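Local coordinates for GTPase-activating protein BEM3 (Saccharomyces cerevisiae S288C, PDB 6FSF) that activates the GTPase activity of CDC42, and less efficiently that of RHO1, as a whole protein of which this chain is the tandem PX and PH domains, at residues Lys55-His58 against Lys59-Leu63. Residues are numbered along the deposited sequence; the frame is centred on the assembly and turned at random.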
# COMPACT_ATOMS: atom_id res chain seq x y z
N LYS A 55 -4.42 1.52 8.67
CA LYS A 55 -5.73 0.96 8.97
C LYS A 55 -5.86 -0.40 8.31
O LYS A 55 -5.44 -0.58 7.16
CB LYS A 55 -6.86 1.87 8.48
CG LYS A 55 -6.84 3.28 9.05
CD LYS A 55 -7.25 3.29 10.51
CE LYS A 55 -7.28 4.71 11.04
NZ LYS A 55 -7.77 4.78 12.45
N SER A 56 -6.43 -1.35 9.04
CA SER A 56 -6.82 -2.61 8.43
C SER A 56 -7.99 -2.39 7.49
O SER A 56 -8.70 -1.38 7.57
CB SER A 56 -7.18 -3.65 9.49
OG SER A 56 -8.44 -3.34 10.09
N ILE A 57 -8.20 -3.34 6.57
CA ILE A 57 -9.32 -3.24 5.65
C ILE A 57 -10.64 -3.25 6.41
O ILE A 57 -11.62 -2.62 5.99
CB ILE A 57 -9.25 -4.36 4.59
CG1 ILE A 57 -10.45 -4.30 3.64
CG2 ILE A 57 -9.15 -5.72 5.27
CD1 ILE A 57 -10.54 -3.01 2.86
N HIS A 58 -10.68 -3.95 7.54
CA HIS A 58 -11.89 -3.98 8.36
C HIS A 58 -12.23 -2.59 8.91
O HIS A 58 -13.39 -2.19 8.90
CB HIS A 58 -11.71 -4.98 9.50
CG HIS A 58 -12.86 -5.00 10.46
ND1 HIS A 58 -14.10 -5.50 10.13
CD2 HIS A 58 -12.96 -4.58 11.75
CE1 HIS A 58 -14.91 -5.39 11.17
NE2 HIS A 58 -14.24 -4.84 12.16
N LYS A 59 -11.22 -1.86 9.39
CA LYS A 59 -11.46 -0.51 9.88
C LYS A 59 -11.93 0.41 8.76
O LYS A 59 -12.76 1.30 8.99
CB LYS A 59 -10.20 0.07 10.52
CG LYS A 59 -9.68 -0.70 11.73
CD LYS A 59 -8.67 0.14 12.51
CE LYS A 59 -7.70 -0.72 13.31
NZ LYS A 59 -6.41 -0.92 12.59
N VAL A 60 -11.40 0.22 7.55
CA VAL A 60 -11.81 1.03 6.41
C VAL A 60 -13.29 0.81 6.11
O VAL A 60 -14.05 1.77 5.91
CB VAL A 60 -10.94 0.70 5.19
CG1 VAL A 60 -11.52 1.33 3.93
CG2 VAL A 60 -9.51 1.18 5.41
N ARG A 61 -13.72 -0.45 6.08
CA ARG A 61 -15.13 -0.74 5.83
C ARG A 61 -16.02 -0.24 6.96
O ARG A 61 -17.16 0.16 6.72
CB ARG A 61 -15.33 -2.25 5.63
CG ARG A 61 -14.46 -2.86 4.56
CD ARG A 61 -14.82 -4.32 4.32
NE ARG A 61 -13.92 -4.96 3.37
CZ ARG A 61 -14.00 -4.82 2.05
NH1 ARG A 61 -14.95 -4.06 1.52
NH2 ARG A 61 -13.14 -5.44 1.26
N GLU A 62 -15.50 -0.25 8.19
CA GLU A 62 -16.29 0.22 9.33
C GLU A 62 -16.65 1.69 9.18
O GLU A 62 -17.81 2.07 9.35
CB GLU A 62 -15.51 -0.01 10.63
CG GLU A 62 -16.05 0.76 11.81
CD GLU A 62 -15.45 0.31 13.12
OE1 GLU A 62 -15.71 -0.84 13.52
OE2 GLU A 62 -14.70 1.10 13.74
N LEU A 63 -15.67 2.54 8.85
CA LEU A 63 -15.97 3.95 8.62
C LEU A 63 -16.89 4.12 7.41
O LEU A 63 -17.77 4.98 7.42
CB LEU A 63 -14.67 4.73 8.42
CG LEU A 63 -14.86 6.19 8.01
CD1 LEU A 63 -15.47 7.00 9.14
CD2 LEU A 63 -13.55 6.80 7.55
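The backbone from S56 to E62 forms the first turns of helix 57-70, with V60 N hydrogen-bonded to S56 O at 3.1 Å, R61 N to I57 O at 3.0 Å and E62 N to H58 O at 3.0 Å. S56 is the N-cap. Its OG accepts from K59 N at 3.2 Å, and the bond is fairly straight, 161° at the hydrogen. OG lies between the backbone N and the carbonyl carbon (chi1 73°), which points it at the amide of K59, three residues on. The cap marks the passage from strand 49-55 of the PX-domain sheet into the helix that follows it. K55, at the end of that strand, crosses K59 at about a right angle, CD to CD at 4.0 Å. The K55 ammonium group is turned to other partners, a salt bridge with D128 and a hydrogen bond to T127. V60 CG2 packs near K55 CB. One turn on from I57, R61 runs extended from CG to NE and carries its guanidinium across the end of the I57 side chain. I57 CD1 lies 3.6 Å above one face of that group, offset toward its rim, while CG1 meets NE at 3.5 Å. A serine in place of R61 has no such group, and the end of I57 would probably be less covered and freer to turn. R61 also touches L79 and R82.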